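Local coordinates for hydroxyethylphosphonate dioxygenase (Streptomyces albus, PDB 6B9R), which probably uses iron and dioxygen to cleave the carbon-carbon bond of 2-hydroxyethylphosphonate, giving hydroxymethylphosphonate, at residues Val133-Asp137 with Pro138-Leu142; Lys147-Leu150 with Leu151-Thr155; Arg389-Pro392 with Gly393-Ala396. One frame throughout, in Å; residues are numbered along the deposited sequence.

Contact 1: Val133-Asp137 with Pro138-Leu142; sequences VEDDD and PDNPL
Asp137 through Asn140 form a type I beta turn, closed by the backbone N of Asn140 donating to Asp137 O at 3.1 Å, and this turn folds the loop back until Asn140 and Leu142 lie beside Val133 and Asp135. The side chains then lace the two halves together. Asn140 holds CG anti to its own backbone N (chi1 -172°), which sends the amide inward across Asp135. There Asn140 ND2 donates to Asp135 OD1 at 2.9 Å, reaching it from above the carboxylate, with the amide and carboxylate planes 55° apart. The same oxygen takes the backbone N of Asp137 on the opposite face of its plane, so OD1 is gripped from both faces. At the other end of the amide, Asn140 OD1 accepts the backbone N of Leu142 at 2.9 Å, which pins the amide at both ends. A water joins ND2 to the backbone N of Glu134. Inside the turn, Asp137 OD1 receives the backbone N of Asp139 at 2.7 Å, from well above the carboxylate plane. Asp139 OD2 lies 4.0 Å from Asp137 OD1, a closeness of like charges that would probably be eased by solvent at this surface. Apolar contact is slight: Val133 CG1 meets Leu142 CB at 4.3 Å. Outside the loop, Asp136 OD1 is hydrogen-bonded to Asn162 ND2, and Pro138 rests on strand 170-175. This is the surface part of the connection between strands 123-129 and 152-158, with Asx turns at Asp135 and Asn140 around a type I beta turn.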
ATOM      1  N   VAL A 133      20.434  -6.571 -36.009  1.00 27.42           N
ATOM      2  CA  VAL A 133      20.908  -7.945 -36.044  1.00 27.95           C
ATOM      3  C   VAL A 133      20.436  -8.602 -37.338  1.00 28.96           C
ATOM      4  O   VAL A 133      19.487  -8.156 -37.993  1.00 32.38           O
ATOM      5  CB  VAL A 133      20.440  -8.766 -34.830  1.00 27.12           C
ATOM      6  CG1 VAL A 133      21.037  -8.208 -33.530  1.00 30.19           C
ATOM      7  CG2 VAL A 133      18.912  -8.822 -34.795  1.00 28.40           C
ATOM      8  N   GLU A 134      21.101  -9.698 -37.690  1.00 29.40           N
ATOM      9  CA  GLU A 134      20.781 -10.450 -38.893  1.00 35.00           C
ATOM     10  C   GLU A 134      20.213 -11.832 -38.603  1.00 42.22           C
ATOM     11  O   GLU A 134      19.955 -12.594 -39.545  1.00 38.13           O
ATOM     12  CB  GLU A 134      22.025 -10.572 -39.784  1.00 39.14           C
ATOM     13  CG  GLU A 134      22.496  -9.240 -40.340  1.00 46.37           C
ATOM     14  CD  GLU A 134      23.616  -9.384 -41.346  1.00 64.63           C
ATOM     15  OE1 GLU A 134      24.515 -10.228 -41.131  1.00 69.95           O
ATOM     16  OE2 GLU A 134      23.593  -8.652 -42.357  1.00 71.71           O
ATOM     17  N   ASP A 135      20.020 -12.185 -37.336  1.00 37.65           N
ATOM     18  CA  ASP A 135      19.354 -13.427 -36.973  1.00 34.70           C
ATOM     19  C   ASP A 135      18.567 -13.193 -35.693  1.00 27.49           C
ATOM     20  O   ASP A 135      18.636 -12.122 -35.086  1.00 27.38           O
ATOM     21  CB  ASP A 135      20.343 -14.593 -36.811  1.00 31.79           C
ATOM     22  CG  ASP A 135      21.413 -14.331 -35.757  1.00 42.49           C
ATOM     23  OD1 ASP A 135      21.087 -13.867 -34.636  1.00 40.02           O
ATOM     24  OD2 ASP A 135      22.597 -14.613 -36.050  1.00 40.87           O
ATOM     25  N   ASP A 136      17.824 -14.215 -35.278  1.00 28.32           N
ATOM     26  CA  ASP A 136      17.064 -14.177 -34.036  1.00 29.44           C
ATOM     27  C   ASP A 136      17.675 -15.096 -32.982  1.00 31.05           C
ATOM     28  O   ASP A 136      16.958 -15.694 -32.180  1.00 26.34           O
ATOM     29  CB  ASP A 136      15.604 -14.527 -34.300  1.00 26.68           C
ATOM     30  CG  ASP A 136      15.026 -13.739 -35.470  1.00 37.60           C
ATOM     31  OD1 ASP A 136      15.473 -12.593 -35.693  1.00 31.90           O
ATOM     32  OD2 ASP A 136      14.145 -14.268 -36.182  1.00 40.84           O
ATOM     33  N   ASP A 137      19.002 -15.208 -32.981  1.00 29.48           N
ATOM     34  CA  ASP A 137      19.716 -16.025 -32.004  1.00 27.07           C
ATOM     35  C   ASP A 137      19.824 -15.270 -30.684  1.00 27.88           C
ATOM     36  O   ASP A 137      20.435 -14.194 -30.646  1.00 28.98           O
ATOM     37  CB  ASP A 137      21.103 -16.381 -32.538  1.00 29.55           C
ATOM     38  CG  ASP A 137      21.957 -17.176 -31.539  1.00 39.69           C
ATOM     39  OD1 ASP A 137      21.508 -17.476 -30.410  1.00 38.38           O
ATOM     40  OD2 ASP A 137      23.107 -17.504 -31.902  1.00 47.09           O
ATOM     41  N   PRO A 138      19.266 -15.793 -29.589  1.00 30.01           N
ATOM     42  CA  PRO A 138      19.427 -15.119 -28.287  1.00 29.57           C
ATOM     43  C   PRO A 138      20.874 -14.953 -27.861  1.00 33.39           C
ATOM     44  O   PRO A 138      21.165 -14.054 -27.062  1.00 26.69           O
ATOM     45  CB  PRO A 138      18.662 -16.035 -27.319  1.00 31.11           C
ATOM     46  CG  PRO A 138      18.580 -17.353 -28.018  1.00 41.09           C
ATOM     47  CD  PRO A 138      18.481 -17.034 -29.479  1.00 36.30           C
ATOM     48  N   ASP A 139      21.788 -15.786 -28.361  1.00 29.02           N
ATOM     49  CA  ASP A 139      23.190 -15.742 -27.971  1.00 35.96           C
ATOM     50  C   ASP A 139      24.042 -14.926 -28.935  1.00 36.29           C
ATOM     51  O   ASP A 139      25.268 -14.904 -28.795  1.00 38.51           O
ATOM     52  CB  ASP A 139      23.746 -17.164 -27.853  1.00 40.72           C
ATOM     53  CG  ASP A 139      23.054 -17.969 -26.768  1.00 48.88           C
ATOM     54  OD1 ASP A 139      22.813 -17.413 -25.677  1.00 50.93           O
ATOM     55  OD2 ASP A 139      22.741 -19.154 -27.005  1.00 54.11           O
ATOM     56  N   ASN A 140      23.423 -14.268 -29.905  1.00 27.89           N
ATOM     57  CA  ASN A 140      24.097 -13.367 -30.827  1.00 32.93           C
ATOM     58  C   ASN A 140      24.946 -12.349 -30.059  1.00 36.95           C
ATOM     59  O   ASN A 140      24.409 -11.614 -29.215  1.00 34.22           O
ATOM     60  CB  ASN A 140      23.043 -12.664 -31.685  1.00 30.33           C
ATOM     61  CG  ASN A 140      23.639 -11.841 -32.820  1.00 34.04           C
ATOM     62  OD1 ASN A 140      24.710 -11.253 -32.694  1.00 35.49           O
ATOM     63  ND2 ASN A 140      22.926 -11.786 -33.938  1.00 32.01           N
ATOM     64  N   PRO A 141      26.254 -12.269 -30.323  1.00 37.74           N
ATOM     65  CA  PRO A 141      27.116 -11.370 -29.539  1.00 38.22           C
ATOM     66  C   PRO A 141      26.823  -9.892 -29.727  1.00 31.10           C
ATOM     67  O   PRO A 141      27.349  -9.080 -28.958  1.00 37.19           O
ATOM     68  CB  PRO A 141      28.524 -11.720 -30.036  1.00 41.20           C
ATOM     69  CG  PRO A 141      28.308 -12.266 -31.400  1.00 45.22           C
ATOM     70  CD  PRO A 141      27.020 -13.029 -31.323  1.00 43.01           C
ATOM     71  N   LEU A 142      26.015  -9.509 -30.715  1.00 30.43           N
ATOM     72  CA  LEU A 142      25.649  -8.107 -30.870  1.00 32.36           C
ATOM     73  C   LEU A 142      24.612  -7.650 -29.852  1.00 30.62           C
ATOM     74  O   LEU A 142      24.375  -6.444 -29.734  1.00 29.97           O
ATOM     75  CB  LEU A 142      25.125  -7.847 -32.283  1.00 29.86           C
ATOM     76  CG  LEU A 142      26.132  -8.014 -33.419  1.00 35.33           C
ATOM     77  CD1 LEU A 142      25.435  -7.883 -34.780  1.00 32.80           C
ATOM     78  CD2 LEU A 142      27.274  -7.010 -33.289  1.00 30.50           C
TER
HETATM   79  O   HOH W   1      23.644 -10.734 -36.596  1.00 29.96           O
HETATM   80  O   HOH W   2      19.830 -11.926 -32.603  1.00 29.08           O

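Contact 2: Lys147-Leu150 with Leu151-Thr155; sequences KGHL and LYQFT. With FE (Fe (III) ion), chain E; 2HE ((2-hydroxyethyl)phosphonic acid), chain F.
His149 carries its imidazole between its backbone N and carbonyl carbon (chi1 49°), while Gln153 sends CG anti to its N (chi1 -167°) and stays extended beyond it, so the two side chains converge at about a right angle on one iron. Together with His190 they form the iron site of this cupin-type fold, a facial triad in which glutamine takes the place of the usual carboxylate. His149 NE2 binds the metal at 2.3 Å and Gln153 OE1 at 2.1 Å. Ring and amide are nearly coplanar, 11° apart, and OE1 lies at the edge of the imidazole. The other ring nitrogen, His149 ND1, makes a weak hydrogen bond to Leu151 O at 3.0 Å, which would help to fix the rotation of the ring. The substrate chelates the iron through phosphonate oxygen O3 and hydroxyl oxygen O4, with a water as a further ligand. Lys29 of the second subunit packs on His149 and is hydrogen-bonded to the substrate, as is Trp449 of that subunit, so the pocket is completed across the dimer. Gln153 NE2 gives one bond to substrate O4 at 3.1 Å and another to Thr155 OG1 at 2.6 Å, the latter lying in the amide plane.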
ATOM      1  N   LYS A 147      20.770  -5.515 -16.778  1.00 24.77           N
ATOM      2  CA  LYS A 147      20.865  -6.323 -15.575  1.00 29.21           C
ATOM      3  C   LYS A 147      19.507  -6.595 -14.958  1.00 27.17           C
ATOM      4  O   LYS A 147      19.436  -7.191 -13.877  1.00 28.88           O
ATOM      5  CB  LYS A 147      21.772  -5.626 -14.560  1.00 26.07           C
ATOM      6  CG  LYS A 147      23.121  -5.232 -15.139  1.00 30.82           C
ATOM      7  CD  LYS A 147      23.998  -4.544 -14.095  1.00 39.19           C
ATOM      8  CE  LYS A 147      25.308  -4.042 -14.688  1.00 39.55           C
ATOM      9  NZ  LYS A 147      25.852  -2.912 -13.876  1.00 30.90           N
ATOM     10  N   GLY A 148      18.434  -6.169 -15.618  1.00 22.11           N
ATOM     11  CA  GLY A 148      17.124  -6.182 -15.009  1.00 24.95           C
ATOM     12  C   GLY A 148      16.972  -4.987 -14.088  1.00 30.54           C
ATOM     13  O   GLY A 148      17.963  -4.446 -13.588  1.00 27.42           O
ATOM     14  N   HIS A 149      15.737  -4.557 -13.863  1.00 27.17           N
ATOM     15  CA  HIS A 149      15.473  -3.377 -13.059  1.00 25.98           C
ATOM     16  C   HIS A 149      14.217  -3.614 -12.232  1.00 27.23           C
ATOM     17  O   HIS A 149      13.373  -4.456 -12.569  1.00 24.30           O
ATOM     18  CB  HIS A 149      15.341  -2.125 -13.941  1.00 25.63           C
ATOM     19  CG  HIS A 149      14.418  -2.296 -15.108  1.00 28.14           C
ATOM     20  ND1 HIS A 149      13.071  -2.554 -14.961  1.00 24.24           N
ATOM     21  CD2 HIS A 149      14.647  -2.240 -16.443  1.00 23.93           C
ATOM     22  CE1 HIS A 149      12.513  -2.657 -16.155  1.00 23.93           C
ATOM     23  NE2 HIS A 149      13.446  -2.460 -17.069  1.00 22.53           N
ATOM     24  N   LEU A 150      14.095  -2.847 -11.138  1.00 24.28           N
ATOM     25  CA  LEU A 150      13.027  -3.109 -10.176  1.00 31.14           C
ATOM     26  C   LEU A 150      11.649  -2.945 -10.807  1.00 23.90           C
ATOM     27  O   LEU A 150      10.737  -3.730 -10.525  1.00 29.21           O
ATOM     28  CB  LEU A 150      13.160  -2.193  -8.954  1.00 35.64           C
ATOM     29  CG  LEU A 150      11.985  -2.300  -7.968  1.00 34.29           C
ATOM     30  CD1 LEU A 150      11.745  -3.745  -7.505  1.00 29.95           C
ATOM     31  CD2 LEU A 150      12.169  -1.374  -6.773  1.00 33.73           C
ATOM     32  N   LEU A 151      11.476  -1.949 -11.666  1.00 19.62           N
ATOM     33  CA  LEU A 151      10.138  -1.624 -12.140  1.00 16.21           C
ATOM     34  C   LEU A 151       9.596  -2.717 -13.057  1.00 25.75           C
ATOM     35  O   LEU A 151      10.332  -3.306 -13.853  1.00 21.81           O
ATOM     36  CB  LEU A 151      10.134  -0.278 -12.865  1.00 21.47           C
ATOM     37  CG  LEU A 151      10.390   0.938 -11.963  1.00 25.27           C
ATOM     38  CD1 LEU A 151      10.027   2.249 -12.677  1.00 18.72           C
ATOM     39  CD2 LEU A 151       9.596   0.792 -10.676  1.00 21.90           C
ATOM     40  N   TYR A 152       8.302  -3.004 -12.912  1.00 21.11           N
ATOM     41  CA  TYR A 152       7.595  -3.818 -13.892  1.00 19.19           C
ATOM     42  C   TYR A 152       7.674  -3.155 -15.262  1.00 22.48           C
ATOM     43  O   TYR A 152       7.786  -1.934 -15.369  1.00 20.19           O
ATOM     44  CB  TYR A 152       6.129  -3.972 -13.492  1.00 18.07           C
ATOM     45  CG  TYR A 152       5.923  -4.732 -12.203  1.00 18.25           C
ATOM     46  CD1 TYR A 152       6.073  -4.105 -10.965  1.00 17.30           C
ATOM     47  CD2 TYR A 152       5.562  -6.075 -12.224  1.00 20.16           C
ATOM     48  CE1 TYR A 152       5.886  -4.812  -9.786  1.00 17.09           C
ATOM     49  CE2 TYR A 152       5.363  -6.784 -11.055  1.00 19.82           C
ATOM     50  CZ  TYR A 152       5.519  -6.150  -9.843  1.00 21.47           C
ATOM     51  OH  TYR A 152       5.320  -6.867  -8.694  1.00 23.66           O
ATOM     52  N   GLN A 153       7.608  -3.950 -16.327  1.00 19.23           N
ATOM     53  CA  GLN A 153       7.595  -3.326 -17.644  1.00 19.18           C
ATOM     54  C   GLN A 153       6.454  -3.841 -18.501  1.00 20.13           C
ATOM     55  O   GLN A 153       6.229  -5.049 -18.596  1.00 24.33           O
ATOM     56  CB  GLN A 153       8.912  -3.527 -18.385  1.00 28.51           C
ATOM     57  CG  GLN A 153       9.032  -2.624 -19.597  1.00 24.66           C
ATOM     58  CD  GLN A 153      10.452  -2.579 -20.130  1.00 28.63           C
ATOM     59  OE1 GLN A 153      11.393  -2.380 -19.378  1.00 25.73           O
ATOM     60  NE2 GLN A 153      10.608  -2.775 -21.432  1.00 23.32           N
ATOM     61  N   PHE A 154       5.735  -2.908 -19.106  1.00 15.00           N
ATOM     62  CA  PHE A 154       4.852  -3.173 -20.228  1.00 14.89           C
ATOM     63  C   PHE A 154       5.499  -2.559 -21.454  1.00 19.29           C
ATOM     64  O   PHE A 154       5.813  -1.363 -21.456  1.00 18.54           O
ATOM     65  CB  PHE A 154       3.461  -2.566 -20.020  1.00 17.75           C
ATOM     66  CG  PHE A 154       2.659  -2.553 -21.269  1.00 18.59           C
ATOM     67  CD1 PHE A 154       2.006  -3.698 -21.699  1.00 17.25           C
ATOM     68  CD2 PHE A 154       2.610  -1.425 -22.063  1.00 15.52           C
ATOM     69  CE1 PHE A 154       1.297  -3.705 -22.890  1.00 14.46           C
ATOM     70  CE2 PHE A 154       1.908  -1.433 -23.268  1.00 17.52           C
ATOM     71  CZ  PHE A 154       1.243  -2.577 -23.674  1.00 19.04           C
ATOM     72  N   THR A 155       5.687  -3.359 -22.496  1.00 16.54           N
ATOM     73  CA  THR A 155       6.349  -2.893 -23.699  1.00 15.87           C
ATOM     74  C   THR A 155       5.432  -3.092 -24.892  1.00 18.72           C
ATOM     75  O   THR A 155       4.869  -4.176 -25.070  1.00 15.80           O
ATOM     76  CB  THR A 155       7.670  -3.628 -23.917  1.00 19.13           C
ATOM     77  OG1 THR A 155       8.510  -3.437 -22.767  1.00 22.64           O
ATOM     78  CG2 THR A 155       8.375  -3.074 -25.134  1.00 18.16           C
TER
HETATM   79 FE    FE E 501      13.524  -2.383 -19.344  1.00 35.42          FE
HETATM   80  O3  2HE F 502      15.714  -1.343 -19.775  1.00 33.13           O
HETATM   81  P   2HE F 502      16.668  -0.971 -20.854  1.00 44.39           P
HETATM   82  O1  2HE F 502      17.965  -1.923 -20.805  1.00 27.80           O
HETATM   83  O2  2HE F 502      17.123   0.575 -20.734  1.00 35.34           O
HETATM   84  CA  2HE F 502      15.769  -1.234 -22.401  1.00 39.72           C
HETATM   85  CB  2HE F 502      14.332  -0.774 -22.171  1.00 40.58           C
HETATM   86  O4  2HE F 502      13.579  -1.747 -21.429  1.00 36.78           O
HETATM   87  O   HOH W   3      12.795   0.060 -19.527  1.00 29.58           O

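Contact 3: Arg389-Pro392 with Gly393-Ala396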
ATOM      1  N   ARG A 389      -5.535  18.906 -27.463  1.00 21.58           N
ATOM      2  CA  ARG A 389      -5.326  18.077 -28.643  1.00 21.41           C
ATOM      3  C   ARG A 389      -3.942  17.460 -28.597  1.00 26.40           C
ATOM      4  O   ARG A 389      -2.945  18.179 -28.481  1.00 23.67           O
ATOM      5  CB  ARG A 389      -5.495  18.885 -29.923  1.00 19.50           C
ATOM      6  CG  ARG A 389      -5.776  17.987 -31.111  1.00 20.84           C
ATOM      7  CD  ARG A 389      -6.070  18.809 -32.340  1.00 25.88           C
ATOM      8  NE  ARG A 389      -4.831  19.180 -33.009  1.00 34.70           N
ATOM      9  CZ  ARG A 389      -4.773  19.574 -34.273  1.00 39.13           C
ATOM     10  NH1 ARG A 389      -5.888  19.652 -34.980  1.00 36.94           N
ATOM     11  NH2 ARG A 389      -3.608  19.882 -34.825  1.00 38.74           N
ATOM     12  N   LEU A 390      -3.883  16.134 -28.689  1.00 17.84           N
ATOM     13  CA  LEU A 390      -2.626  15.404 -28.736  1.00 17.69           C
ATOM     14  C   LEU A 390      -2.286  15.137 -30.195  1.00 21.76           C
ATOM     15  O   LEU A 390      -3.060  14.490 -30.894  1.00 21.92           O
ATOM     16  CB  LEU A 390      -2.732  14.088 -27.973  1.00 17.19           C
ATOM     17  CG  LEU A 390      -2.952  14.213 -26.468  1.00 19.39           C
ATOM     18  CD1 LEU A 390      -3.578  12.938 -25.899  1.00 17.77           C
ATOM     19  CD2 LEU A 390      -1.614  14.481 -25.819  1.00 22.92           C
ATOM     20  N   GLU A 391      -1.137  15.634 -30.647  1.00 21.49           N
ATOM     21  CA  GLU A 391      -0.641  15.304 -31.969  1.00 22.65           C
ATOM     22  C   GLU A 391       0.045  13.945 -31.926  1.00 26.83           C
ATOM     23  O   GLU A 391       0.352  13.434 -30.845  1.00 22.27           O
ATOM     24  CB  GLU A 391       0.339  16.369 -32.452  1.00 30.23           C
ATOM     25  CG  GLU A 391      -0.009  17.784 -32.027  1.00 44.33           C
ATOM     26  CD  GLU A 391      -1.193  18.339 -32.769  1.00 56.32           C
ATOM     27  OE1 GLU A 391      -1.315  18.054 -33.977  1.00 60.76           O
ATOM     28  OE2 GLU A 391      -2.004  19.059 -32.146  1.00 60.89           O
ATOM     29  N   PRO A 392       0.281  13.328 -33.083  1.00 22.98           N
ATOM     30  CA  PRO A 392       1.057  12.077 -33.104  1.00 18.56           C
ATOM     31  C   PRO A 392       2.384  12.220 -32.374  1.00 22.11           C
ATOM     32  O   PRO A 392       3.137  13.176 -32.585  1.00 20.29           O
ATOM     33  CB  PRO A 392       1.258  11.813 -34.600  1.00 23.59           C
ATOM     34  CG  PRO A 392       0.055  12.462 -35.253  1.00 24.27           C
ATOM     35  CD  PRO A 392      -0.270  13.674 -34.412  1.00 26.64           C
ATOM     36  N   GLY A 393       2.661  11.261 -31.492  1.00 21.21           N
ATOM     37  CA  GLY A 393       3.855  11.283 -30.677  1.00 18.83           C
ATOM     38  C   GLY A 393       3.727  12.053 -29.382  1.00 19.63           C
ATOM     39  O   GLY A 393       4.636  11.974 -28.548  1.00 18.55           O
ATOM     40  N   ASP A 394       2.650  12.823 -29.207  1.00 19.75           N
ATOM     41  CA  ASP A 394       2.352  13.442 -27.919  1.00 22.57           C
ATOM     42  C   ASP A 394       1.869  12.380 -26.930  1.00 18.12           C
ATOM     43  O   ASP A 394       1.399  11.303 -27.311  1.00 20.98           O
ATOM     44  CB  ASP A 394       1.266  14.520 -28.059  1.00 17.28           C
ATOM     45  CG  ASP A 394       1.753  15.800 -28.725  1.00 19.41           C
ATOM     46  OD1 ASP A 394       2.952  15.923 -29.040  1.00 19.77           O
ATOM     47  OD2 ASP A 394       0.905  16.700 -28.927  1.00 19.96           O
ATOM     48  N   SER A 395       1.978  12.688 -25.638  1.00 16.05           N
ATOM     49  CA  SER A 395       1.509  11.761 -24.619  1.00 15.55           C
ATOM     50  C   SER A 395       0.752  12.540 -23.548  1.00 17.27           C
ATOM     51  O   SER A 395       0.767  13.775 -23.517  1.00 19.67           O
ATOM     52  CB  SER A 395       2.676  10.959 -24.012  1.00 15.19           C
ATOM     53  OG  SER A 395       3.745  11.828 -23.635  1.00 19.27           O
ATOM     54  N   ALA A 396       0.064  11.811 -22.673  1.00 17.56           N
ATOM     55  CA  ALA A 396      -0.657  12.477 -21.597  1.00 16.11           C
ATOM     56  C   ALA A 396      -0.673  11.592 -20.362  1.00 19.44           C
ATOM     57  O   ALA A 396      -0.597  10.363 -20.448  1.00 17.60           O
ATOM     58  CB  ALA A 396      -2.093  12.836 -22.000  1.00 19.73           C
TER
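Asp394 turns its carboxylate back across the turn to Glu391, where Asp394 OD2 accepts the backbone N of Glu391 at 2.9 Å from above the carboxylate plane. Asp394 N donates to Glu391 O at 2.9 Å and closes a type II beta turn, Glu391 to Asp394, linking strand 384-390 to strand 395-398; the carboxylate bond adds a second link across it. Gly393 takes the third place of the turn with phi 87°, a conformation that would push a side chain against Pro392 O. Next to the turn, Leu390 CD2 touches Asp394 CB at 3.6 Å and Ser395 O at 3.4 Å, while Leu390 CD1 reaches Ala396 CB at 4.2 Å. Further out, Arg90 forms a salt bridge with Asp394 OD2 and donates a hydrogen bond to Arg389 O, and Val91 N donates to Asp394 OD1. These partners hold the carboxylate at both oxygens and would probably favour its charged form. Backbone bonds from Gly393 and Asp394 to Val369 carry the turn into the neighbouring strand 364-369. On the outer side, Glu391 bends at chi2 (-73°) toward Arg389, whose NE makes a salt bridge to Glu391 OE2 at 3.0 Å, with OE2 in the guanidinium plane and NE on the syn side of OE2, somewhat out of the carboxylate plane.

How the contacts relate
From the N terminus the three contacts come in series, none nested in or crossing another. Contacts 1 and 2 belong to one long connection between strands 123-129 and 152-158: contact 1 closes a tight bend in it at the surface, and contact 2 is where the chain returns to the core and enters strand 152-158, which carries one of the iron ligands. Their centres are 22 Å apart. Contact 3 lies much later, between strands 384-390 and 395-398, so it joins the three-stranded sheet to the other seven-stranded one. Its nearest atoms are about 12 Å from those of contact 2 and about 25 Å from those of contact 1.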